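Local coordinates for peptidoglycan-recognition protein SA (PDB 1SXR) that binds peptidoglycan of Gram-positive bacteria as a secreted pattern recognition receptor and thereby switches on the Toll pathway of fly innate immunity, at residues Ile14-Gln19 with Val86-Gly91; Ala146-Ser151 with His172-Pro177. All blocks are in the same frame, centred on the assembly; numbering follows the deposited sequence.

Interaction 1: Ile14-Gln19 with Val86-Gly91; sequences IKLKRQ and VYEGTG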
# COMPACT_ATOMS: atom_id res chain seq x y z
N ILE A 14 -11.17 5.69 -6.30
CA ILE A 14 -10.72 5.20 -4.99
C ILE A 14 -11.87 5.17 -4.00
O ILE A 14 -12.66 6.11 -3.91
CB ILE A 14 -9.58 6.08 -4.48
CG1 ILE A 14 -8.37 5.95 -5.41
CG2 ILE A 14 -9.22 5.68 -3.06
CD1 ILE A 14 -7.24 6.89 -5.06
N LYS A 15 -11.98 4.07 -3.27
CA LYS A 15 -13.02 3.96 -2.27
C LYS A 15 -12.50 4.61 -0.99
O LYS A 15 -11.65 4.04 -0.28
CB LYS A 15 -13.40 2.50 -2.03
CG LYS A 15 -14.55 1.98 -2.91
CD LYS A 15 -14.38 2.41 -4.34
CE LYS A 15 -15.38 1.74 -5.26
NZ LYS A 15 -14.84 1.75 -6.66
N LEU A 16 -12.99 5.81 -0.72
CA LEU A 16 -12.52 6.59 0.42
C LEU A 16 -12.95 5.99 1.75
O LEU A 16 -13.84 5.16 1.82
CB LEU A 16 -13.00 8.03 0.31
CG LEU A 16 -12.62 8.71 -1.00
CD1 LEU A 16 -13.27 10.11 -1.06
CD2 LEU A 16 -11.12 8.79 -1.17
N LYS A 17 -12.28 6.43 2.81
CA LYS A 17 -12.47 5.89 4.16
C LYS A 17 -13.96 5.78 4.52
O LYS A 17 -14.43 4.73 4.94
CB LYS A 17 -11.69 6.79 5.14
CG LYS A 17 -11.58 6.32 6.57
CD LYS A 17 -10.53 5.26 6.79
CE LYS A 17 -9.11 5.81 6.71
NZ LYS A 17 -8.86 6.97 7.64
N ARG A 18 -14.72 6.86 4.32
CA ARG A 18 -16.18 6.86 4.55
C ARG A 18 -16.94 5.76 3.81
O ARG A 18 -17.89 5.17 4.33
CB ARG A 18 -16.75 8.23 4.13
CG ARG A 18 -18.20 8.21 3.62
CD ARG A 18 -18.70 9.55 3.05
NE ARG A 18 -18.35 10.65 3.94
CZ ARG A 18 -18.38 11.94 3.62
NH1 ARG A 18 -18.75 12.33 2.41
NH2 ARG A 18 -18.03 12.84 4.53
N GLN A 19 -16.51 5.49 2.59
CA GLN A 19 -17.21 4.53 1.75
C GLN A 19 -17.03 3.11 2.23
O GLN A 19 -17.85 2.26 1.92
CB GLN A 19 -16.75 4.66 0.30
CG GLN A 19 -17.07 6.00 -0.33
CD GLN A 19 -16.60 6.05 -1.76
OE1 GLN A 19 -15.50 6.51 -2.03
NE2 GLN A 19 -17.44 5.55 -2.68
N VAL A 86 -9.60 -0.21 -5.30
CA VAL A 86 -8.56 0.44 -4.53
C VAL A 86 -9.21 1.10 -3.33
O VAL A 86 -10.10 1.93 -3.49
CB VAL A 86 -7.84 1.50 -5.37
CG1 VAL A 86 -6.83 2.28 -4.51
CG2 VAL A 86 -7.13 0.84 -6.58
N TYR A 87 -8.78 0.71 -2.12
CA TYR A 87 -9.35 1.27 -0.89
C TYR A 87 -8.36 2.29 -0.31
O TYR A 87 -7.16 2.02 -0.24
CB TYR A 87 -9.58 0.15 0.14
CG TYR A 87 -10.52 -0.90 -0.36
CD1 TYR A 87 -11.91 -0.75 -0.20
CD2 TYR A 87 -10.04 -2.03 -1.03
CE1 TYR A 87 -12.80 -1.72 -0.66
CE2 TYR A 87 -10.93 -3.01 -1.49
CZ TYR A 87 -12.29 -2.84 -1.31
OH TYR A 87 -13.14 -3.81 -1.78
N GLU A 88 -8.86 3.47 0.04
CA GLU A 88 -8.03 4.43 0.76
C GLU A 88 -7.69 3.92 2.16
O GLU A 88 -8.59 3.59 2.94
CB GLU A 88 -8.78 5.76 0.89
CG GLU A 88 -7.97 6.84 1.61
CD GLU A 88 -8.72 8.17 1.77
OE1 GLU A 88 -9.91 8.17 2.17
OE2 GLU A 88 -8.09 9.22 1.50
N GLY A 89 -6.40 3.84 2.47
CA GLY A 89 -5.97 3.60 3.84
C GLY A 89 -5.62 4.94 4.44
O GLY A 89 -6.49 5.80 4.68
N THR A 90 -4.33 5.13 4.68
CA THR A 90 -3.83 6.42 5.09
C THR A 90 -4.08 7.50 4.03
O THR A 90 -4.29 8.66 4.36
CB THR A 90 -2.35 6.24 5.44
OG1 THR A 90 -2.24 5.69 6.77
CG2 THR A 90 -1.67 7.58 5.53
N GLY A 91 -4.09 7.10 2.76
CA GLY A 91 -4.37 8.04 1.65
C GLY A 91 -3.18 8.77 1.06
O GLY A 91 -2.07 8.70 1.58
O HOH W 1 -7.63 8.53 4.98
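Lys15 and Glu88 carry the backbone pairing between the two segments. Lys15 N gives its hydrogen to Val86 O at 2.9 Å, and the carbonyl of Lys15 takes one from the amide of Glu88, so that Lys15 is gripped through both its N and its O. Past Leu16 the side chain of Glu88 takes over. With CG anti to the backbone N (chi1 -179°) and the chain extended beyond, its carboxylate reaches the amide of Lys17, where Glu88 OE1 accepts from Lys17 N through the anti lone pair (3.0 Å, 162° at the hydrogen). The same oxygen lies 3.6 Å from Leu16 CD2, a methyl that partly covers the carboxylate. A glutamate suits this place because its chain is long enough to bring an acceptor oxygen past the end of the strand pairing.

The pairing adds strand 14-15, in parallel, to the outer side of strand 86-88 in the mixed sheet of the amidase-like PGRP fold. On one face Ile14 CG1 meets Val86 CG1 at 4.1 Å, branched side chains that both touch Leu131 of helix 122-137. On the other, Lys15 CB lies 4.0 Å from Tyr87 CD1, whose ring packs on helix 50-67.

The chain of Lys17, bent at every torsion after chi1, brings CE to 3.3 Å from Gly89 O. A water donates to that carbonyl and accepts weakly from NZ, whose main partner is Asp73, in a salt bridge. Farther out, Gln19 OE1 takes the hydrogen of Leu16 N (2.9 Å), the donor lying out of the plane of the side-chain carbonyl.

Interaction 2: Ala146-Ser151 with His172-Pro177; sequences ALIAGS and HWLSNP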
# COMPACT_ATOMS: atom_id res chain seq x y z
N ALA A 146 10.66 5.44 -7.78
CA ALA A 146 11.21 4.08 -7.62
C ALA A 146 10.15 3.17 -6.99
O ALA A 146 9.52 3.56 -6.01
CB ALA A 146 12.43 4.11 -6.74
N LEU A 147 9.99 1.98 -7.56
CA LEU A 147 9.09 0.95 -7.03
C LEU A 147 9.92 -0.11 -6.31
O LEU A 147 10.86 -0.68 -6.88
CB LEU A 147 8.33 0.29 -8.20
CG LEU A 147 7.33 -0.81 -7.81
CD1 LEU A 147 6.08 -0.12 -7.27
CD2 LEU A 147 6.97 -1.70 -9.00
N ILE A 148 9.58 -0.40 -5.07
CA ILE A 148 10.28 -1.46 -4.34
C ILE A 148 9.31 -2.33 -3.56
O ILE A 148 8.19 -1.93 -3.28
CB ILE A 148 11.33 -0.89 -3.35
CG1 ILE A 148 10.66 0.05 -2.34
CG2 ILE A 148 12.41 -0.10 -4.08
CD1 ILE A 148 11.63 0.50 -1.25
N ALA A 149 9.78 -3.54 -3.25
CA ALA A 149 9.11 -4.45 -2.31
C ALA A 149 9.52 -4.17 -0.87
O ALA A 149 10.67 -3.85 -0.57
CB ALA A 149 9.44 -5.90 -2.66
N GLY A 150 8.58 -4.34 0.06
CA GLY A 150 8.92 -4.18 1.46
C GLY A 150 10.16 -4.96 1.88
O GLY A 150 10.98 -4.46 2.64
N SER A 151 10.25 -6.19 1.38
CA SER A 151 11.32 -7.11 1.76
C SER A 151 12.70 -6.60 1.37
O SER A 151 13.72 -7.05 1.92
CB SER A 151 11.05 -8.49 1.17
OG SER A 151 11.08 -8.45 -0.25
N HIS A 172 9.99 0.94 -13.39
CA HIS A 172 10.20 1.67 -12.14
C HIS A 172 10.78 0.80 -11.04
O HIS A 172 11.26 1.35 -10.05
CB HIS A 172 8.93 2.39 -11.63
CG HIS A 172 8.44 3.49 -12.51
ND1 HIS A 172 8.84 4.80 -12.35
CD2 HIS A 172 7.58 3.48 -13.56
CE1 HIS A 172 8.24 5.55 -13.27
NE2 HIS A 172 7.47 4.78 -14.01
N TRP A 173 10.77 -0.52 -11.19
CA TRP A 173 11.39 -1.34 -10.15
C TRP A 173 12.86 -0.98 -9.93
O TRP A 173 13.64 -0.87 -10.90
CB TRP A 173 11.24 -2.85 -10.39
CG TRP A 173 11.83 -3.64 -9.24
CD1 TRP A 173 11.37 -3.67 -7.95
CD2 TRP A 173 12.99 -4.47 -9.26
NE1 TRP A 173 12.16 -4.47 -7.17
CE2 TRP A 173 13.16 -4.99 -7.95
CE3 TRP A 173 13.91 -4.84 -10.25
CZ2 TRP A 173 14.21 -5.84 -7.60
CZ3 TRP A 173 14.94 -5.71 -9.91
CH2 TRP A 173 15.09 -6.20 -8.60
N LEU A 174 13.23 -0.79 -8.67
CA LEU A 174 14.57 -0.43 -8.24
C LEU A 174 15.20 -1.60 -7.50
O LEU A 174 14.71 -2.04 -6.46
CB LEU A 174 14.55 0.81 -7.33
CG LEU A 174 15.87 1.26 -6.72
CD1 LEU A 174 16.78 1.86 -7.80
CD2 LEU A 174 15.66 2.28 -5.61
N SER A 175 16.31 -2.11 -8.04
CA SER A 175 16.94 -3.31 -7.49
C SER A 175 17.74 -3.08 -6.21
O SER A 175 17.89 -4.00 -5.42
CB SER A 175 17.83 -3.98 -8.54
OG SER A 175 18.75 -3.04 -9.07
N ASN A 176 18.23 -1.87 -5.99
CA ASN A 176 19.15 -1.63 -4.88
C ASN A 176 18.80 -0.44 -3.99
O ASN A 176 19.61 0.47 -3.83
CB ASN A 176 20.58 -1.45 -5.43
CG ASN A 176 20.77 -0.13 -6.16
OD1 ASN A 176 19.89 0.34 -6.89
ND2 ASN A 176 21.94 0.48 -5.96
N PRO A 177 17.62 -0.45 -3.37
CA PRO A 177 17.23 0.70 -2.56
C PRO A 177 18.05 0.76 -1.29
O PRO A 177 18.48 -0.28 -0.78
CB PRO A 177 15.76 0.39 -2.21
CG PRO A 177 15.68 -1.08 -2.23
CD PRO A 177 16.61 -1.52 -3.37
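Leu174 points its CB at the strand, where it touches both Ala146 CB and Ile148 CG2, each 4.0 Å away. Leu174 CD2 also touches Ala146 CB, a single methyl that lets the leucine lie close to the strand. Ile148 has CG1 in the crowded position between backbone N and carbonyl carbon (chi1 58°), while CG2 also meets Pro177 CB at 3.9 Å; the two side chains cross obliquely, and the rigid proline ring offers a compact apolar surface.

Trp173 is turned differently: chi1 (-176°) sets CG anti to the backbone N, and chi2 (66°) turns CD1 to 3.2 Å from Leu147 O, which lies oblique to the ring. Leu147 O also accepts from Leu174 N at 3.0 Å and takes a CA-H contact from Trp173. The indole N-H goes to Gln152 OE1, which also takes the amide of Ala149. Leu147 N bonds to His172 O (2.9 Å), so both backbone polar atoms of Leu147 are held by the loop. The imidazole of His172 stacks on Tyr145, and its ND1 is hydrogen-bonded to Tyr145 O.

A single bridge, Leu147 with Trp173, thus joins the irregular segment 172-177 at one point to edge strand 145-149 of the central sheet in this amidase-type fold.

How the interactions relate
Interactions 1 and 2 lie at the two ends of one mixed sheet, with strand 14-15 outermost at one edge and strand 145-149 at the other. Their centres are 24 Å apart, on opposite sides of the chain's centre, and their nearest atoms stay about 13 Å from each other. In interaction 1 an N-terminal piece becomes the edge strand beside 86-88; in interaction 2 a C-terminal loop bonds to the opposite edge. The Ile148 side chain of interaction 2 is about 10 Å from that of Thr156, inferred to interact with peptidoglycan. Interaction 1 lies away from the annotated sites, its link to the inferred peptidoglycan-binding region 71-76 being the salt bridge from Lys17 to Asp73.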